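Local coordinates for Emp47p (form2) (Saccharomyces cerevisiae, PDB 2A6Z), which acts as a calcium-independent, sugar-binding cargo receptor for glycoprotein secretion and is probably required for endoplasmic reticulum exit of Emp46p, at residues N46-K60 and P189-A203. Sequence-based numbering, arbitrary orientation.
Sequences NSKGSLWLKQGFDLK and PSGSYRIGVTAQNGA
R194 reaches back across the break in strand 48-58, where K54 and Q55 loop out from strand 192-200 and the pairing slips by two residues. Bends at chi2 and chi3 (-49° and -56°) fold its chain so that NH2 bonds to L53 O at 3.1 Å, close to the guanidinium plane, and weakly to K54 O, while one guanidinium face lies against the peptide of Q55 and G56. A water taking a hydrogen bond from R194 NE donates one to L53 O, and another joins Q55 O to Y193 O. Beside the arginine, G196 CA sits 3.6 Å from the W52 ring plane, offset toward the rim of that face; T198 CG2 approaches W52 NE1 at 3.7 Å. L53 lies alongside I195 on the opposite face of the sheet, which turns to strand 210-220 of the second sheet of this legume-lectin-like β-sandwich. Past this loop, L59 CB meets Y193 CD1 at 3.7 Å, and Y193 OH donates to a lone pair of P189 O. At the other end, N201 OD1 accepts a hydrogen bond from S47 N at 2.8 Å, extending the antiparallel pairing with a side chain. R194 and ordered water thus take up the carbonyls of L53, K54 (weakly from R194) and Q55, which accept no backbone N-H from strand 192-200.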
ATOM      1  N   ASN A  46       4.402  18.875  -3.133  1.00  8.53           N
ATOM      2  CA  ASN A  46       5.598  18.102  -3.388  1.00  8.03           C
ATOM      3  C   ASN A  46       6.202  17.556  -2.081  1.00  7.56           C
ATOM      4  O   ASN A  46       7.310  17.896  -1.688  1.00  8.57           O
ATOM      5  CB  ASN A  46       6.653  18.920  -4.135  1.00  9.14           C
ATOM      6  CG  ASN A  46       7.689  18.023  -4.747  1.00  9.35           C
ATOM      7  OD1 ASN A  46       7.672  16.768  -4.693  1.00 10.99           O
ATOM      8  ND2 ASN A  46       8.628  18.634  -5.400  1.00 15.17           N
ATOM      9  N   SER A  47       5.415  16.686  -1.482  1.00  8.60           N
ATOM     10  CA  SER A  47       5.791  16.042  -0.208  1.00  9.11           C
ATOM     11  C   SER A  47       5.773  14.546  -0.357  1.00  8.12           C
ATOM     12  O   SER A  47       5.221  13.999  -1.333  1.00  8.44           O
ATOM     13  CB  SER A  47       4.853  16.457   0.942  1.00  9.93           C
ATOM     14  OG  SER A  47       3.471  16.220   0.606  1.00 10.97           O
ATOM     15  N   LYS A  48       6.390  13.874   0.616  1.00  8.87           N
ATOM     16  CA  LYS A  48       6.561  12.439   0.660  1.00  8.47           C
ATOM     17  C   LYS A  48       6.362  11.968   2.093  1.00  9.58           C
ATOM     18  O   LYS A  48       6.732  12.640   3.032  1.00 10.25           O
ATOM     19  CB  LYS A  48       7.928  11.957   0.158  1.00  9.29           C
ATOM     20  CG  LYS A  48       8.147  12.236  -1.324  1.00 10.05           C
ATOM     21  CD  LYS A  48       9.515  11.841  -1.837  1.00 10.18           C
ATOM     22  CE  LYS A  48       9.540  11.823  -3.355  1.00 11.14           C
ATOM     23  NZ  LYS A  48      10.920  11.771  -3.916  1.00 12.87           N
ATOM     24  N   GLY A  49       5.800  10.757   2.218  1.00  9.25           N
ATOM     25  CA  GLY A  49       5.558  10.206   3.556  1.00  9.61           C
ATOM     26  C   GLY A  49       5.589   8.693   3.470  1.00  7.36           C
ATOM     27  O   GLY A  49       5.235   8.092   2.439  1.00  8.42           O
ATOM     28  N   SER A  50       5.979   8.047   4.585  1.00  8.92           N
ATOM     29  CA  SER A  50       5.966   6.598   4.703  1.00  7.96           C
ATOM     30  C   SER A  50       5.412   6.176   6.049  1.00  7.79           C
ATOM     31  O   SER A  50       5.478   6.908   7.040  1.00  8.49           O
ATOM     32  CB  SER A  50       7.343   5.987   4.470  1.00  9.21           C
ATOM     33  OG  SER A  50       8.237   6.441   5.464  1.00 10.38           O
ATOM     34  N   LEU A  51       4.921   4.952   6.078  1.00  7.26           N
ATOM     35  CA  LEU A  51       4.324   4.376   7.291  1.00  7.46           C
ATOM     36  C   LEU A  51       4.557   2.871   7.223  1.00  7.29           C
ATOM     37  O   LEU A  51       3.945   2.222   6.341  1.00  7.38           O
ATOM     38  CB  LEU A  51       2.872   4.732   7.361  1.00  7.83           C
ATOM     39  CG  LEU A  51       2.072   4.088   8.515  1.00  8.74           C
ATOM     40  CD1 LEU A  51       2.578   4.565   9.869  1.00 10.16           C
ATOM     41  CD2 LEU A  51       0.591   4.361   8.332  1.00  8.64           C
ATOM     42  N   TRP A  52       5.436   2.310   8.042  1.00  7.76           N
ATOM     43  CA  TRP A  52       5.800   0.925   7.993  1.00  7.65           C
ATOM     44  C   TRP A  52       5.700   0.287   9.365  1.00  7.60           C
ATOM     45  O   TRP A  52       5.975   0.926  10.395  1.00  8.55           O
ATOM     46  CB  TRP A  52       7.225   0.750   7.550  1.00  8.68           C
ATOM     47  CG  TRP A  52       7.574   1.132   6.126  1.00  8.47           C
ATOM     48  CD1 TRP A  52       7.936   2.377   5.683  1.00  8.43           C
ATOM     49  CD2 TRP A  52       7.619   0.256   4.976  1.00  7.61           C
ATOM     50  NE1 TRP A  52       8.192   2.333   4.312  1.00  8.77           N
ATOM     51  CE2 TRP A  52       8.019   1.049   3.868  1.00  7.65           C
ATOM     52  CE3 TRP A  52       7.385  -1.133   4.803  1.00  7.93           C
ATOM     53  CZ2 TRP A  52       8.160   0.502   2.597  1.00  7.70           C
ATOM     54  CZ3 TRP A  52       7.535  -1.658   3.519  1.00  8.21           C
ATOM     55  CH2 TRP A  52       7.916  -0.834   2.442  1.00  8.50           C
ATOM     56  N   LEU A  53       5.409  -1.007   9.398  1.00  7.45           N
ATOM     57  CA  LEU A  53       5.507  -1.774  10.640  1.00  7.38           C
ATOM     58  C   LEU A  53       6.977  -1.864  11.057  1.00  8.27           C
ATOM     59  O   LEU A  53       7.868  -2.090  10.240  1.00  8.41           O
ATOM     60  CB  LEU A  53       4.883  -3.168  10.462  1.00  8.12           C
ATOM     61  CG  LEU A  53       3.341  -3.080  10.593  1.00  8.18           C
ATOM     62  CD1 LEU A  53       2.640  -4.144   9.769  1.00  9.78           C
ATOM     63  CD2 LEU A  53       2.920  -3.171  12.054  1.00  8.96           C
ATOM     64  N   LYS A  54       7.196  -1.708  12.396  1.00  9.05           N
ATOM     65  CA  LYS A  54       8.561  -1.844  12.901  1.00  9.37           C
ATOM     66  C   LYS A  54       9.136  -3.247  12.872  1.00  9.82           C
ATOM     67  O   LYS A  54      10.371  -3.401  12.795  1.00 11.27           O
ATOM     68  CB  LYS A  54       8.583  -1.336  14.355  1.00 11.04           C
ATOM     69  CG  LYS A  54       8.452   0.158  14.452  1.00 12.52           C
ATOM     70  CD  LYS A  54       8.540   0.555  15.920  1.00 14.34           C
ATOM     71  CE  LYS A  54       8.252   2.013  16.200  1.00 15.02           C
ATOM     72  NZ  LYS A  54       8.293   2.205  17.713  1.00 16.49           N
ATOM     73  N   GLN A  55       8.298  -4.273  12.951  1.00  9.25           N
ATOM     74  CA  GLN A  55       8.748  -5.671  12.967  1.00 10.80           C
ATOM     75  C   GLN A  55       8.351  -6.341  11.674  1.00  9.87           C
ATOM     76  O   GLN A  55       7.246  -6.105  11.113  1.00 10.60           O
ATOM     77  CB  GLN A  55       8.163  -6.365  14.175  1.00 15.61           C
ATOM     78  CG  GLN A  55       8.470  -5.757  15.535  1.00 28.33           C
ATOM     79  CD  GLN A  55       9.825  -5.225  15.894  1.00 37.39           C
ATOM     80  OE1 GLN A  55      10.078  -4.123  16.458  1.00 43.33           O
ATOM     81  NE2 GLN A  55      10.861  -5.997  15.590  1.00 53.47           N
ATOM     82  N   GLY A  56       9.228  -7.254  11.237  1.00 10.73           N
ATOM     83  CA  GLY A  56       8.868  -8.045  10.083  1.00 11.02           C
ATOM     84  C   GLY A  56       7.790  -9.073  10.411  1.00  9.21           C
ATOM     85  O   GLY A  56       7.633  -9.435  11.545  1.00  9.68           O
ATOM     86  N   PHE A  57       7.123  -9.528   9.344  1.00  9.20           N
ATOM     87  CA  PHE A  57       6.115 -10.567   9.369  1.00  8.63           C
ATOM     88  C   PHE A  57       6.723 -11.810   8.743  1.00  8.13           C
ATOM     89  O   PHE A  57       7.170 -11.780   7.592  1.00  8.75           O
ATOM     90  CB  PHE A  57       4.870 -10.084   8.609  1.00  9.07           C
ATOM     91  CG  PHE A  57       3.908 -11.212   8.256  1.00  9.80           C
ATOM     92  CD1 PHE A  57       3.179 -11.905   9.190  1.00 14.21           C
ATOM     93  CD2 PHE A  57       3.784 -11.624   6.918  1.00  9.99           C
ATOM     94  CE1 PHE A  57       2.324 -12.951   8.804  1.00 15.13           C
ATOM     95  CE2 PHE A  57       2.914 -12.613   6.509  1.00 12.22           C
ATOM     96  CZ  PHE A  57       2.210 -13.297   7.458  1.00 12.39           C
ATOM     97  N   ASP A  58       6.732 -12.912   9.508  1.00  8.53           N
ATOM     98  CA  ASP A  58       7.275 -14.152   9.019  1.00  9.62           C
ATOM     99  C   ASP A  58       6.198 -14.901   8.252  1.00  9.23           C
ATOM    100  O   ASP A  58       5.231 -15.444   8.805  1.00 10.81           O
ATOM    101  CB  ASP A  58       7.702 -14.986  10.232  1.00 12.49           C
ATOM    102  CG  ASP A  58       8.422 -16.253   9.878  1.00 16.80           C
ATOM    103  OD1 ASP A  58       8.451 -17.087  10.783  1.00 30.14           O
ATOM    104  OD2 ASP A  58       8.926 -16.383   8.738  1.00 28.88           O
ATOM    105  N   LEU A  59       6.340 -14.977   6.903  1.00  8.59           N
ATOM    106  CA  LEU A  59       5.305 -15.562   6.056  1.00  8.17           C
ATOM    107  C   LEU A  59       5.388 -17.090   6.118  1.00  7.98           C
ATOM    108  O   LEU A  59       6.306 -17.708   5.553  1.00 10.43           O
ATOM    109  CB  LEU A  59       5.437 -15.044   4.640  1.00  8.88           C
ATOM    110  CG  LEU A  59       4.455 -15.722   3.652  1.00  7.69           C
ATOM    111  CD1 LEU A  59       3.001 -15.394   3.983  1.00  9.07           C
ATOM    112  CD2 LEU A  59       4.787 -15.319   2.218  1.00  9.46           C
ATOM    113  N   LYS A  60       4.384 -17.720   6.698  1.00  8.74           N
ATOM    114  CA  LYS A  60       4.283 -19.172   6.805  1.00  9.60           C
ATOM    115  C   LYS A  60       2.921 -19.712   6.376  1.00  7.95           C
ATOM    116  O   LYS A  60       2.811 -20.921   6.115  1.00  8.92           O
ATOM    117  CB  LYS A  60       4.553 -19.628   8.245  1.00 11.79           C
ATOM    118  CG  LYS A  60       5.953 -19.250   8.756  1.00 16.33           C
ATOM    119  CD  LYS A  60       7.012 -20.102   8.073  1.00 22.50           C
ATOM    120  CE  LYS A  60       8.364 -19.847   8.688  1.00 26.32           C
ATOM    121  NZ  LYS A  60       9.453 -20.089   7.724  1.00 21.80           N
ATOM    122  N   PRO A 189       7.972 -16.736  -1.537  1.00  7.63           N
ATOM    123  CA  PRO A 189       8.806 -17.598  -0.681  1.00  8.09           C
ATOM    124  C   PRO A 189       8.765 -17.102   0.755  1.00  7.25           C
ATOM    125  O   PRO A 189       8.409 -15.973   1.100  1.00  8.80           O
ATOM    126  CB  PRO A 189      10.213 -17.414  -1.265  1.00 10.11           C
ATOM    127  CG  PRO A 189      10.162 -15.966  -1.747  1.00 12.00           C
ATOM    128  CD  PRO A 189       8.779 -15.757  -2.294  1.00  9.39           C
ATOM    129  N   SER A 190       9.165 -17.995   1.664  1.00  7.74           N
ATOM    130  CA  SER A 190       9.140 -17.698   3.074  1.00  8.31           C
ATOM    131  C   SER A 190      10.237 -16.701   3.445  1.00  7.88           C
ATOM    132  O   SER A 190      11.238 -16.558   2.757  1.00 12.20           O
ATOM    133  CB  SER A 190       9.281 -19.010   3.883  1.00 12.36           C
ATOM    134  OG  SER A 190       8.888 -18.757   5.211  1.00 12.89           O
ATOM    135  N   GLY A 191      10.036 -16.039   4.526  1.00  9.06           N
ATOM    136  CA  GLY A 191      11.007 -15.085   5.048  1.00  9.90           C
ATOM    137  C   GLY A 191      10.276 -13.961   5.738  1.00  7.79           C
ATOM    138  O   GLY A 191       9.072 -13.984   5.976  1.00  8.90           O
ATOM    139  N   SER A 192      11.058 -12.943   6.107  1.00  7.97           N
ATOM    140  CA  SER A 192      10.532 -11.839   6.824  1.00  8.06           C
ATOM    141  C   SER A 192      10.123 -10.702   5.889  1.00  7.76           C
ATOM    142  O   SER A 192      10.990 -10.171   5.166  1.00  9.39           O
ATOM    143  CB  SER A 192      11.627 -11.299   7.807  1.00  9.76           C
ATOM    144  OG  SER A 192      11.032 -10.355   8.673  0.64  8.45           O
ATOM    145  N   TYR A 193       8.829 -10.379   5.914  1.00  7.30           N
ATOM    146  CA  TYR A 193       8.296  -9.360   5.041  1.00  7.44           C
ATOM    147  C   TYR A 193       7.961  -8.080   5.756  1.00  7.33           C
ATOM    148  O   TYR A 193       7.476  -8.068   6.903  1.00  8.72           O
ATOM    149  CB  TYR A 193       7.007  -9.864   4.325  1.00  7.74           C
ATOM    150  CG  TYR A 193       7.300 -10.875   3.266  1.00  6.94           C
ATOM    151  CD1 TYR A 193       7.612 -12.213   3.513  1.00  7.58           C
ATOM    152  CD2 TYR A 193       7.239 -10.464   1.914  1.00  7.30           C
ATOM    153  CE1 TYR A 193       7.878 -13.073   2.476  1.00  7.65           C
ATOM    154  CE2 TYR A 193       7.488 -11.330   0.895  1.00  7.77           C
ATOM    155  CZ  TYR A 193       7.790 -12.657   1.129  1.00  7.35           C
ATOM    156  OH  TYR A 193       8.056 -13.517   0.118  1.00  9.66           O
ATOM    157  N   ARG A 194       8.233  -7.001   5.047  1.00  7.30           N
ATOM    158  CA  ARG A 194       7.949  -5.656   5.496  1.00  7.20           C
ATOM    159  C   ARG A 194       6.646  -5.183   4.848  1.00  6.81           C
ATOM    160  O   ARG A 194       6.427  -5.398   3.669  1.00  7.57           O
ATOM    161  CB  ARG A 194       9.104  -4.702   5.148  1.00  7.61           C
ATOM    162  CG  ARG A 194      10.474  -5.216   5.507  1.00  8.44           C
ATOM    163  CD  ARG A 194      10.619  -5.753   6.923  1.00  9.01           C
ATOM    164  NE  ARG A 194      10.248  -4.774   7.938  1.00  8.79           N
ATOM    165  CZ  ARG A 194      10.848  -4.700   9.120  1.00  9.04           C
ATOM    166  NH1 ARG A 194      11.832  -5.487   9.495  1.00  9.79           N
ATOM    167  NH2 ARG A 194      10.415  -3.767   9.966  1.00  9.99           N
ATOM    168  N   ILE A 195       5.793  -4.546   5.664  1.00  6.88           N
ATOM    169  CA  ILE A 195       4.442  -4.136   5.306  1.00  6.61           C
ATOM    170  C   ILE A 195       4.339  -2.668   5.605  1.00  6.83           C
ATOM    171  O   ILE A 195       4.670  -2.218   6.726  1.00  7.04           O
ATOM    172  CB  ILE A 195       3.415  -4.953   6.141  1.00  7.72           C
ATOM    173  CG1 ILE A 195       3.464  -6.427   5.743  1.00  9.96           C
ATOM    174  CG2 ILE A 195       2.026  -4.348   6.023  1.00  8.39           C
ATOM    175  CD1 ILE A 195       2.832  -7.332   6.787  1.00 13.25           C
ATOM    176  N   GLY A 196       3.899  -1.890   4.608  1.00  6.60           N
ATOM    177  CA  GLY A 196       3.802  -0.455   4.814  1.00  6.95           C
ATOM    178  C   GLY A 196       3.186   0.201   3.599  1.00  5.83           C
ATOM    179  O   GLY A 196       2.783  -0.445   2.637  1.00  6.50           O
ATOM    180  N   VAL A 197       3.112   1.500   3.687  1.00  6.50           N
ATOM    181  CA  VAL A 197       2.489   2.349   2.668  1.00  6.31           C
ATOM    182  C   VAL A 197       3.324   3.617   2.529  1.00  6.15           C
ATOM    183  O   VAL A 197       3.843   4.151   3.508  1.00  7.14           O
ATOM    184  CB  VAL A 197       1.011   2.644   2.974  1.00  6.54           C
ATOM    185  CG1 VAL A 197       0.868   3.360   4.335  1.00  7.21           C
ATOM    186  CG2 VAL A 197       0.340   3.432   1.870  1.00  6.83           C
ATOM    187  N   THR A 198       3.481   4.067   1.277  1.00  6.73           N
ATOM    188  CA  THR A 198       4.298   5.237   0.994  1.00  6.69           C
ATOM    189  C   THR A 198       3.546   6.048  -0.054  1.00  6.30           C
ATOM    190  O   THR A 198       2.763   5.531  -0.862  1.00  6.77           O
ATOM    191  CB  THR A 198       5.694   4.846   0.480  1.00  7.14           C
ATOM    192  OG1 THR A 198       5.601   4.172  -0.768  1.00  6.88           O
ATOM    193  CG2 THR A 198       6.409   3.936   1.458  1.00  7.88           C
ATOM    194  N   ALA A 199       3.822   7.356  -0.095  1.00  6.93           N
ATOM    195  CA  ALA A 199       3.134   8.183  -1.119  1.00  7.10           C
ATOM    196  C   ALA A 199       3.979   9.418  -1.388  1.00  6.85           C
ATOM    197  O   ALA A 199       4.793   9.857  -0.584  1.00  8.00           O
ATOM    198  CB  ALA A 199       1.727   8.585  -0.726  1.00  6.90           C
ATOM    199  N   GLN A 200       3.704   9.981  -2.581  1.00  7.37           N
ATOM    200  CA  GLN A 200       4.266  11.250  -2.994  1.00  7.19           C
ATOM    201  C   GLN A 200       3.183  11.970  -3.809  1.00  7.18           C
ATOM    202  O   GLN A 200       2.399  11.298  -4.506  1.00  7.44           O
ATOM    203  CB  GLN A 200       5.539  11.078  -3.823  1.00  9.09           C
ATOM    204  CG  GLN A 200       5.231  10.484  -5.220  1.00 11.39           C
ATOM    205  CD  GLN A 200       6.421  10.074  -6.028  1.00 15.15           C
ATOM    206  OE1 GLN A 200       7.456   9.752  -5.389  1.00 16.89           O
ATOM    207  NE2 GLN A 200       6.248  10.097  -7.361  1.00 22.67           N
ATOM    208  N   ASN A 201       3.170  13.295  -3.797  1.00  7.59           N
ATOM    209  CA  ASN A 201       2.274  14.008  -4.675  1.00  7.37           C
ATOM    210  C   ASN A 201       2.960  14.746  -5.829  1.00  7.68           C
ATOM    211  O   ASN A 201       2.262  15.185  -6.751  1.00  8.37           O
ATOM    212  CB  ASN A 201       1.271  14.903  -3.919  1.00  8.18           C
ATOM    213  CG  ASN A 201       1.918  15.912  -3.025  1.00  7.45           C
ATOM    214  OD1 ASN A 201       3.134  16.155  -3.095  1.00  8.08           O
ATOM    215  ND2 ASN A 201       1.114  16.544  -2.169  1.00  8.27           N
ATOM    216  N   GLY A 202       4.272  14.838  -5.786  1.00  7.70           N
ATOM    217  CA  GLY A 202       5.041  15.474  -6.902  1.00  9.68           C
ATOM    218  C   GLY A 202       4.694  16.925  -7.040  1.00  9.33           C
ATOM    219  O   GLY A 202       4.195  17.571  -6.129  1.00 10.37           O
ATOM    220  N   ALA A 203       5.052  17.455  -8.203  1.00  9.91           N
ATOM    221  CA  ALA A 203       5.027  18.895  -8.449  1.00 11.09           C
ATOM    222  C   ALA A 203       4.061  19.286  -9.579  1.00 10.75           C
ATOM    223  O   ALA A 203       3.983  20.471  -9.889  1.00 13.63           O
ATOM    224  CB  ALA A 203       6.410  19.400  -8.807  1.00 16.25           C
TER
HETATM  225  O   HOH W   1       6.348  14.478  -3.874  1.00  8.67           O
HETATM  226  O   HOH W   2      10.122   8.522  -4.751  1.00 13.54           O
HETATM  227  O   HOH W   3       7.613  -3.670   8.052  1.00 10.94           O
HETATM  228  O   HOH W   4      13.026  -4.927  12.040  1.00 19.56           O
HETATM  229  O   HOH W   5       6.184  -6.027   8.584  1.00  9.39           O